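PDB 6U4B: WbbM protein from Klebsiella pneumoniae, which acts as a bifunctional O-antigen polymerase, probably adding sugars through two different glycosyltransferase modules, one of which holds a magnesium ion. Local coordinates for residues D209-N214 with L261-I266; N295-S300 with N359-F364; K329-D334 with K412-E417. All blocks are in the same frame, centred on the assembly; numbering follows the deposited sequence.

Contact 1 of 3, residues D209-N214 with L261-I266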
loop_
_atom_site.group_PDB
_atom_site.type_symbol
_atom_site.label_atom_id
_atom_site.label_comp_id
_atom_site.label_asym_id
_atom_site.label_seq_id
_atom_site.Cartn_x
_atom_site.Cartn_y
_atom_site.Cartn_z
ATOM N N ASP A 209 -53.950 37.421 -8.736
ATOM C CA ASP A 209 -53.516 36.431 -9.708
ATOM C C ASP A 209 -52.100 36.762 -10.155
ATOM O O ASP A 209 -51.570 37.839 -9.872
ATOM C CB ASP A 209 -54.482 36.359 -10.901
ATOM C CG ASP A 209 -54.590 37.676 -11.655
ATOM O OD1 ASP A 209 -55.221 37.693 -12.733
ATOM O OD2 ASP A 209 -54.035 38.690 -11.184
ATOM N N GLY A 210 -51.490 35.816 -10.853
ATOM C CA GLY A 210 -50.135 36.000 -11.331
ATOM C C GLY A 210 -49.611 34.716 -11.930
ATOM O O GLY A 210 -50.251 33.661 -11.875
ATOM N N TYR A 211 -48.418 34.825 -12.508
ATOM C CA TYR A 211 -47.767 33.693 -13.162
ATOM C C TYR A 211 -46.936 32.950 -12.123
ATOM O O TYR A 211 -45.806 33.338 -11.818
ATOM C CB TYR A 211 -46.910 34.166 -14.328
ATOM C CG TYR A 211 -47.660 34.997 -15.344
ATOM C CD1 TYR A 211 -47.543 36.380 -15.360
ATOM C CD2 TYR A 211 -48.483 34.398 -16.288
ATOM C CE1 TYR A 211 -48.223 37.144 -16.288
ATOM C CE2 TYR A 211 -49.167 35.153 -17.223
ATOM C CZ TYR A 211 -49.035 36.525 -17.217
ATOM O OH TYR A 211 -49.716 37.282 -18.145
ATOM N N TYR A 212 -47.503 31.876 -11.570
ATOM C CA TYR A 212 -46.805 31.050 -10.584
ATOM C C TYR A 212 -46.079 29.937 -11.332
ATOM O O TYR A 212 -46.532 28.793 -11.425
ATOM C CB TYR A 212 -47.782 30.521 -9.542
ATOM C CG TYR A 212 -48.167 31.584 -8.542
ATOM C CD1 TYR A 212 -49.178 32.496 -8.822
ATOM C CD2 TYR A 212 -47.497 31.698 -7.332
ATOM C CE1 TYR A 212 -49.520 33.481 -7.914
ATOM C CE2 TYR A 212 -47.832 32.676 -6.419
ATOM C CZ TYR A 212 -48.844 33.566 -6.715
ATOM O OH TYR A 212 -49.179 34.541 -5.806
ATOM N N THR A 213 -44.920 30.297 -11.875
ATOM C CA THR A 213 -44.200 29.431 -12.792
ATOM C C THR A 213 -42.772 29.935 -12.926
ATOM O O THR A 213 -42.461 31.082 -12.591
ATOM C CB THR A 213 -44.875 29.394 -14.166
ATOM O OG1 THR A 213 -44.243 28.410 -14.993
ATOM C CG2 THR A 213 -44.767 30.759 -14.839
ATOM N N ASN A 214 -41.905 29.046 -13.409
ATOM C CA ASN A 214 -40.592 29.408 -13.927
ATOM C C ASN A 214 -40.458 28.981 -15.384
ATOM O O ASN A 214 -39.344 28.852 -15.900
ATOM C CB ASN A 214 -39.484 28.790 -13.073
ATOM C CG ASN A 214 -39.764 27.343 -12.722
ATOM O OD1 ASN A 214 -40.919 26.924 -12.646
ATOM N ND2 ASN A 214 -38.711 26.572 -12.503
ATOM N N LEU A 261 -40.889 37.475 -7.840
ATOM C CA LEU A 261 -40.083 38.509 -8.483
ATOM C C LEU A 261 -40.306 38.522 -9.989
ATOM O O LEU A 261 -40.287 39.588 -10.619
ATOM C CB LEU A 261 -38.605 38.297 -8.156
ATOM C CG LEU A 261 -38.216 38.431 -6.683
ATOM C CD1 LEU A 261 -36.753 38.058 -6.473
ATOM C CD2 LEU A 261 -38.489 39.843 -6.186
ATOM N N PHE A 262 -40.512 37.342 -10.579
ATOM C CA PHE A 262 -40.836 37.242 -11.999
ATOM C C PHE A 262 -42.049 38.100 -12.345
ATOM O O PHE A 262 -42.048 38.837 -13.339
ATOM C CB PHE A 262 -41.073 35.772 -12.352
ATOM C CG PHE A 262 -41.256 35.507 -13.822
ATOM C CD1 PHE A 262 -40.313 35.928 -14.744
ATOM C CD2 PHE A 262 -42.358 34.800 -14.277
ATOM C CE1 PHE A 262 -40.479 35.672 -16.094
ATOM C CE2 PHE A 262 -42.530 34.541 -15.624
ATOM C CZ PHE A 262 -41.588 34.978 -16.532
ATOM N N ASN A 263 -43.093 38.028 -11.515
ATOM C CA ASN A 263 -44.292 38.829 -11.745
ATOM C C ASN A 263 -44.023 40.314 -11.535
ATOM O O ASN A 263 -44.488 41.149 -12.320
ATOM C CB ASN A 263 -45.415 38.360 -10.823
ATOM C CG ASN A 263 -45.995 37.027 -11.242
ATOM O OD1 ASN A 263 -46.974 36.973 -11.990
ATOM N ND2 ASN A 263 -45.399 35.942 -10.764
ATOM N N ILE A 264 -43.293 40.663 -10.472
ATOM C CA ILE A 264 -42.968 42.064 -10.216
ATOM C C ILE A 264 -42.211 42.657 -11.397
ATOM O O ILE A 264 -42.459 43.800 -11.804
ATOM C CB ILE A 264 -42.170 42.190 -8.904
ATOM C CG1 ILE A 264 -43.039 41.780 -7.711
ATOM C CG2 ILE A 264 -41.633 43.603 -8.731
ATOM C CD1 ILE A 264 -42.282 41.688 -6.404
ATOM N N TYR A 265 -41.294 41.881 -11.981
ATOM C CA TYR A 265 -40.516 42.366 -13.115
ATOM C C TYR A 265 -41.390 42.574 -14.347
ATOM O O TYR A 265 -41.255 43.586 -15.042
ATOM C CB TYR A 265 -39.379 41.390 -13.421
ATOM C CG TYR A 265 -38.566 41.755 -14.642
ATOM C CD1 TYR A 265 -37.523 42.668 -14.561
ATOM C CD2 TYR A 265 -38.841 41.185 -15.878
ATOM C CE1 TYR A 265 -36.779 43.005 -15.676
ATOM C CE2 TYR A 265 -38.104 41.515 -16.998
ATOM C CZ TYR A 265 -37.075 42.425 -16.893
ATOM O OH TYR A 265 -36.341 42.751 -18.011
ATOM N N ILE A 266 -42.285 41.625 -14.635
ATOM C CA ILE A 266 -43.144 41.746 -15.810
ATOM C C ILE A 266 -44.097 42.924 -15.661
ATOM O O ILE A 266 -44.298 43.697 -16.605
ATOM C CB ILE A 266 -43.907 40.430 -16.052
ATOM C CG1 ILE A 266 -42.952 39.334 -16.526
ATOM C CG2 ILE A 266 -45.029 40.635 -17.065
ATOM C CD1 ILE A 266 -43.625 38.005 -16.768
#
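N263, on helix 253-272, reads the backbone of Y211 with both ends of its amide. N263 CG stands anti to its carbonyl carbon, beside the backbone N (chi1 -73°), which points the amide at Y211. N263 OD1 accepts from Y211 N at 2.6 Å, in the carbonyl plane and on a lone pair, with the N-H...O angle at 161°. N263 ND2 donates back to Y211 O at 2.8 Å, from above the plane of the peptide carbonyl. The other hydrogen of ND2 is used within the helix, on E259 O, so three bonds fix the flip of the amide. Packing is tight on this side: N263 OD1 lies 3.4 Å from G210 CA and 3.5 Å from Y211 CD1, with the tyrosine ring and the amide nearly parallel, 14° apart. Away from this clamp the fit is slacker. I266 CD1 comes no nearer than 4.5 Å to Y211 CD1, and T213 O lies 4.1 Å from F262 CD2. Y212 centres an inverse gamma turn that bends the chain past strand 209-210. Y211 OH ends on E279 of strand 277-285, G210 pairs with W158 of strand 152-159, and F262 packs against F216 and against Y226 of helix 220-240. The contact thus lays helix 253-272 against the loop that follows the short strand 209-210, next to strand 152-159, with F204 of helix 198-206 beside N263.

Contact 2 of 3, residues N295-S300 with N359-F364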
loop_
_atom_site.group_PDB
_atom_site.type_symbol
_atom_site.label_atom_id
_atom_site.label_comp_id
_atom_site.label_asym_id
_atom_site.label_seq_id
_atom_site.Cartn_x
_atom_site.Cartn_y
_atom_site.Cartn_z
ATOM N N ASN A 295 -23.091 9.191 -24.138
ATOM C CA ASN A 295 -22.130 9.512 -25.175
ATOM C C ASN A 295 -20.718 9.145 -24.737
ATOM O O ASN A 295 -20.399 9.184 -23.544
ATOM C CB ASN A 295 -22.184 11.003 -25.521
ATOM C CG ASN A 295 -23.340 11.342 -26.439
ATOM O OD1 ASN A 295 -24.501 11.335 -26.026
ATOM N ND2 ASN A 295 -23.031 11.644 -27.695
ATOM N N PRO A 296 -19.861 8.766 -25.685
ATOM C CA PRO A 296 -18.461 8.498 -25.344
ATOM C C PRO A 296 -17.793 9.734 -24.760
ATOM O O PRO A 296 -18.097 10.868 -25.135
ATOM C CB PRO A 296 -17.838 8.104 -26.689
ATOM C CG PRO A 296 -18.992 7.638 -27.523
ATOM C CD PRO A 296 -20.155 8.484 -27.101
ATOM N N VAL A 297 -16.878 9.501 -23.818
ATOM C CA VAL A 297 -16.144 10.591 -23.188
ATOM C C VAL A 297 -14.765 10.802 -23.807
ATOM O O VAL A 297 -14.207 11.903 -23.683
ATOM C CB VAL A 297 -16.019 10.370 -21.667
ATOM C CG1 VAL A 297 -17.361 10.600 -20.994
ATOM C CG2 VAL A 297 -15.514 8.972 -21.374
ATOM N N PHE A 298 -14.201 9.791 -24.458
ATOM C CA PHE A 298 -12.998 9.937 -25.260
ATOM C C PHE A 298 -13.350 9.755 -26.730
ATOM O O PHE A 298 -14.384 9.177 -27.074
ATOM C CB PHE A 298 -11.926 8.916 -24.865
ATOM C CG PHE A 298 -11.625 8.877 -23.396
ATOM C CD1 PHE A 298 -10.636 9.681 -22.855
ATOM C CD2 PHE A 298 -12.317 8.018 -22.558
ATOM C CE1 PHE A 298 -10.351 9.638 -21.504
ATOM C CE2 PHE A 298 -12.038 7.971 -21.207
ATOM C CZ PHE A 298 -11.054 8.781 -20.679
ATOM N N ASP A 299 -12.470 10.252 -27.602
ATOM C CA ASP A 299 -12.633 9.976 -29.024
ATOM C C ASP A 299 -12.423 8.499 -29.329
ATOM O O ASP A 299 -13.104 7.941 -30.196
ATOM C CB ASP A 299 -11.669 10.827 -29.848
ATOM C CG ASP A 299 -11.752 10.524 -31.331
ATOM O OD1 ASP A 299 -12.706 10.999 -31.983
ATOM O OD2 ASP A 299 -10.869 9.801 -31.842
ATOM N N SER A 300 -11.488 7.854 -28.634
ATOM C CA SER A 300 -11.266 6.422 -28.771
ATOM C C SER A 300 -10.910 5.867 -27.402
ATOM O O SER A 300 -9.987 6.367 -26.751
ATOM C CB SER A 300 -10.152 6.120 -29.776
ATOM O OG SER A 300 -8.899 6.569 -29.293
ATOM N N ASN A 359 -6.596 8.600 -18.041
ATOM C CA ASN A 359 -7.025 7.747 -19.140
ATOM C C ASN A 359 -8.137 6.786 -18.740
ATOM O O ASN A 359 -8.500 5.914 -19.534
ATOM C CB ASN A 359 -5.837 6.956 -19.692
ATOM C CG ASN A 359 -5.251 5.998 -18.674
ATOM O OD1 ASN A 359 -5.191 6.301 -17.482
ATOM N ND2 ASN A 359 -4.823 4.831 -19.138
ATOM N N VAL A 360 -8.677 6.919 -17.530
ATOM C CA VAL A 360 -9.740 6.053 -17.032
ATOM C C VAL A 360 -10.884 6.933 -16.545
ATOM O O VAL A 360 -10.713 7.714 -15.602
ATOM C CB VAL A 360 -9.256 5.131 -15.900
ATOM C CG1 VAL A 360 -10.396 4.240 -15.422
ATOM C CG2 VAL A 360 -8.069 4.292 -16.355
ATOM N N SER A 361 -12.044 6.807 -17.183
ATOM C CA SER A 361 -13.249 7.500 -16.760
ATOM C C SER A 361 -14.217 6.519 -16.115
ATOM O O SER A 361 -14.295 5.349 -16.504
ATOM C CB SER A 361 -13.937 8.196 -17.938
ATOM O OG SER A 361 -15.192 8.726 -17.548
ATOM N N LEU A 362 -14.958 7.008 -15.123
ATOM C CA LEU A 362 -15.976 6.220 -14.437
ATOM C C LEU A 362 -17.239 7.062 -14.333
ATOM O O LEU A 362 -17.207 8.168 -13.781
ATOM C CB LEU A 362 -15.501 5.785 -13.047
ATOM C CG LEU A 362 -16.076 4.515 -12.403
ATOM C CD1 LEU A 362 -16.510 4.783 -10.969
ATOM C CD2 LEU A 362 -17.215 3.898 -13.209
ATOM N N ARG A 363 -18.342 6.544 -14.864
ATOM C CA ARG A 363 -19.633 7.207 -14.779
ATOM C C ARG A 363 -20.676 6.208 -14.298
ATOM O O ARG A 363 -20.514 4.993 -14.437
ATOM C CB ARG A 363 -20.053 7.804 -16.128
ATOM C CG ARG A 363 -19.154 8.927 -16.627
ATOM C CD ARG A 363 -19.558 9.365 -18.026
ATOM N NE ARG A 363 -19.327 8.317 -19.018
ATOM C CZ ARG A 363 -19.823 8.333 -20.252
ATOM N NH1 ARG A 363 -20.589 9.340 -20.653
ATOM N NH2 ARG A 363 -19.556 7.340 -21.087
ATOM N N PHE A 364 -21.749 6.737 -13.718
ATOM C CA PHE A 364 -22.834 5.930 -13.182
ATOM C C PHE A 364 -24.129 6.247 -13.911
ATOM O O PHE A 364 -24.397 7.405 -14.249
ATOM C CB PHE A 364 -23.022 6.172 -11.681
ATOM C CG PHE A 364 -21.888 5.669 -10.840
ATOM C CD1 PHE A 364 -21.842 4.344 -10.439
ATOM C CD2 PHE A 364 -20.868 6.519 -10.448
ATOM C CE1 PHE A 364 -20.794 3.873 -9.664
ATOM C CE2 PHE A 364 -19.818 6.057 -9.671
ATOM C CZ PHE A 364 -19.782 4.733 -9.278
#
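The guanidinium of R363 reaches across to the carbonyl of N295, pinning the linker ahead of strand 302-309 to strand 360-366. R363 NH1 donates to N295 O at 2.9 Å, nearly along the C=O axis, and NH2 adds a weak second bond to the same oxygen at 3.2 Å. Both bonds are bent, the NH1 angle being 142°. NH2 has further partners: a salt bridge to D334 OD1 and a weak bond to Y399 OH. The chain of R363 turns at chi3 (-66°), and V297 CG1 sits over the centre of the guanidinium, 3.3 Å above its plane, so a methyl covers one face while N295 O lies near the edge, tilted 20° from the plane. Next along, V297 CG2 rests 3.8 Å from S361 OG, and F298 CE2 lies 3.8 Å from S361 CB, with F298 CZ 4.0 Å from N359 O. In the sheet, N359 O accepts from Y333 N and S361 N donates to Y333 O. N359 ND2 is satisfied by K331 O, and N295 OD1 takes a weak bond from R398 NH1. The chemistry implies a charged clamp at one end and plain van der Waals packing at the other: D334 probably balances the charge of R363 and holds the guanidinium in place, while N295 O receives two bent N-H groups.

Contact 3 of 3, residues K329-D334 with K412-E417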
loop_
_atom_site.group_PDB
_atom_site.type_symbol
_atom_site.label_atom_id
_atom_site.label_comp_id
_atom_site.label_asym_id
_atom_site.label_seq_id
_atom_site.Cartn_x
_atom_site.Cartn_y
_atom_site.Cartn_z
ATOM N N LYS A 329 -1.179 2.234 -20.759
ATOM C CA LYS A 329 -1.000 3.670 -20.566
ATOM C C LYS A 329 -1.377 4.455 -21.816
ATOM O O LYS A 329 -1.805 5.611 -21.717
ATOM C CB LYS A 329 0.444 3.976 -20.160
ATOM C CG LYS A 329 1.485 3.684 -21.233
ATOM C CD LYS A 329 2.874 4.120 -20.781
ATOM C CE LYS A 329 3.943 3.775 -21.811
ATOM N NZ LYS A 329 3.803 4.562 -23.068
ATOM N N ASN A 330 -1.240 3.846 -22.992
ATOM C CA ASN A 330 -1.546 4.501 -24.255
ATOM C C ASN A 330 -2.978 4.257 -24.720
ATOM O O ASN A 330 -3.293 4.530 -25.883
ATOM C CB ASN A 330 -0.560 4.044 -25.334
ATOM C CG ASN A 330 0.810 4.674 -25.174
ATOM O OD1 ASN A 330 1.048 5.442 -24.241
ATOM N ND2 ASN A 330 1.720 4.348 -26.082
ATOM N N LYS A 331 -3.844 3.751 -23.847
ATOM C CA LYS A 331 -5.252 3.564 -24.156
ATOM C C LYS A 331 -6.105 4.327 -23.152
ATOM O O LYS A 331 -5.665 4.644 -22.043
ATOM C CB LYS A 331 -5.646 2.080 -24.139
ATOM C CG LYS A 331 -4.995 1.234 -25.217
ATOM C CD LYS A 331 -5.508 -0.197 -25.153
ATOM C CE LYS A 331 -4.714 -1.115 -26.069
ATOM N NZ LYS A 331 -5.139 -2.534 -25.929
ATOM N N ASN A 332 -7.336 4.620 -23.560
ATOM C CA ASN A 332 -8.333 5.225 -22.692
ATOM C C ASN A 332 -9.391 4.189 -22.342
ATOM O O ASN A 332 -9.658 3.264 -23.114
ATOM C CB ASN A 332 -8.982 6.439 -23.357
ATOM C CG ASN A 332 -7.983 7.526 -23.681
ATOM O OD1 ASN A 332 -6.989 7.700 -22.977
ATOM N ND2 ASN A 332 -8.238 8.265 -24.755
ATOM N N TYR A 333 -9.989 4.342 -21.162
ATOM C CA TYR A 333 -10.942 3.368 -20.646
ATOM C C TYR A 333 -12.187 4.097 -20.163
ATOM O O TYR A 333 -12.115 4.917 -19.241
ATOM C CB TYR A 333 -10.317 2.530 -19.526
ATOM C CG TYR A 333 -9.178 1.656 -20.011
ATOM C CD1 TYR A 333 -9.370 0.302 -20.260
ATOM C CD2 TYR A 333 -7.912 2.190 -20.233
ATOM C CE1 TYR A 333 -8.331 -0.496 -20.708
ATOM C CE2 TYR A 333 -6.872 1.403 -20.686
ATOM C CZ TYR A 333 -7.085 0.060 -20.919
ATOM O OH TYR A 333 -6.045 -0.723 -21.366
ATOM N N ASP A 334 -13.320 3.791 -20.790
ATOM C CA ASP A 334 -14.606 4.444 -20.552
ATOM C C ASP A 334 -15.477 3.456 -19.781
ATOM O O ASP A 334 -16.176 2.630 -20.371
ATOM C CB ASP A 334 -15.236 4.858 -21.887
ATOM C CG ASP A 334 -16.559 5.602 -21.728
ATOM O OD1 ASP A 334 -17.094 5.699 -20.604
ATOM O OD2 ASP A 334 -17.067 6.097 -22.756
ATOM N N LYS A 412 -6.903 -10.031 -15.129
ATOM C CA LYS A 412 -5.454 -10.161 -15.031
ATOM C C LYS A 412 -4.761 -9.658 -16.288
ATOM O O LYS A 412 -3.570 -9.932 -16.482
ATOM C CB LYS A 412 -5.062 -11.617 -14.766
ATOM C CG LYS A 412 -5.811 -12.270 -13.615
ATOM C CD LYS A 412 -5.259 -11.835 -12.268
ATOM C CE LYS A 412 -3.857 -12.374 -12.054
ATOM N NZ LYS A 412 -3.368 -12.109 -10.675
ATOM N N ALA A 413 -5.474 -8.931 -17.147
ATOM C CA ALA A 413 -4.930 -8.500 -18.424
ATOM C C ALA A 413 -5.669 -7.253 -18.886
ATOM O O ALA A 413 -6.701 -6.869 -18.330
ATOM C CB ALA A 413 -5.030 -9.611 -19.478
ATOM N N ASP A 414 -5.119 -6.621 -19.918
ATOM C CA ASP A 414 -5.740 -5.449 -20.519
ATOM C C ASP A 414 -7.048 -5.852 -21.193
ATOM O O ASP A 414 -7.050 -6.680 -22.109
ATOM C CB ASP A 414 -4.774 -4.819 -21.523
ATOM C CG ASP A 414 -5.347 -3.591 -22.209
ATOM O OD1 ASP A 414 -6.425 -3.108 -21.805
ATOM O OD2 ASP A 414 -4.704 -3.105 -23.165
ATOM N N LEU A 415 -8.163 -5.275 -20.737
ATOM C CA LEU A 415 -9.446 -5.549 -21.375
ATOM C C LEU A 415 -9.493 -5.033 -22.806
ATOM O O LEU A 415 -10.361 -5.449 -23.577
ATOM C CB LEU A 415 -10.586 -4.926 -20.565
ATOM C CG LEU A 415 -11.238 -5.777 -19.475
ATOM C CD1 LEU A 415 -12.351 -4.994 -18.791
ATOM C CD2 LEU A 415 -11.780 -7.067 -20.062
ATOM N N GLY A 416 -8.570 -4.146 -23.181
ATOM C CA GLY A 416 -8.564 -3.560 -24.510
ATOM C C GLY A 416 -8.327 -4.541 -25.636
ATOM O O GLY A 416 -8.750 -4.277 -26.769
ATOM N N GLU A 417 -7.652 -5.660 -25.363
ATOM C CA GLU A 417 -7.398 -6.614 -26.437
ATOM C C GLU A 417 -8.649 -7.393 -26.828
ATOM O O GLU A 417 -8.681 -7.984 -27.913
ATOM C CB GLU A 417 -6.266 -7.575 -26.062
ATOM C CG GLU A 417 -6.383 -8.232 -24.698
ATOM C CD GLU A 417 -5.088 -8.907 -24.268
ATOM O OE1 GLU A 417 -4.985 -10.147 -24.391
ATOM O OE2 GLU A 417 -4.162 -8.195 -23.823
HETATM O O HOH W 1 -7.985 -1.897 -27.448
#
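D414 opens an Asx turn and gives its two carboxylate oxygens to K331, in the loop, and Y333, where strand 333-340 begins in the Rossmann-like sheet expected of a GT-A type family 8 glycosyltransferase. D414 OD2 forms a salt bridge with K331 NZ at 2.9 Å, the ammonium coming from above the carboxylate plane by 35°. D414 OD1 accepts from Y333 OH at 2.5 Å, a very short distance whose exact value should be read with caution; OD1 meets the tyrosine at the ring edge, in its plane. The same D414 OD1 takes G416 N at 2.8 Å, closing the turn, so two donors grip this oxygen and one the other. The aspartate can do this because its CG stands anti to the backbone N (chi1 180°), swinging the carboxylate over to strand 333-340. The lysine arrives by a chain fully extended beyond CG, with K331 CE 3.5 Å from D414 OD2. Further out, Y333 OH accepts from D328 N, which helps fix the hydroxyl, and Y333 leans on V302 of strand 302-309. E417 is tied away from the contact, to K557. The turn follows strand 409-411, which comes just after the magnesium-binding D406 and D408. One water joins the two segments again, donating to G416 O at 2.6 Å and accepting weakly from K331 NZ at 3.3 Å.

How the contacts relate
From the N terminus, contact 1 comes first and closes a largely helical loop that contains helix 220-240, in the DUF4422 part, before either of the others opens. The chain then runs through strand 277-285 into the linker at 295-300, where contact 2 starts. Contact 3 opens at 329-334, before contact 2 closes at 359-364, and closes only at 412-417, so the two cross. They touch side by side on the neighbouring strands 333-340 and 360-366, where N332 packs on F298 and D334 on V297. Together they tie the linker, this sheet and the turn after strand 409-411. Contact 1 stands apart, its nearest atoms about 24 Å from contact 2 and about 31 Å from contact 3.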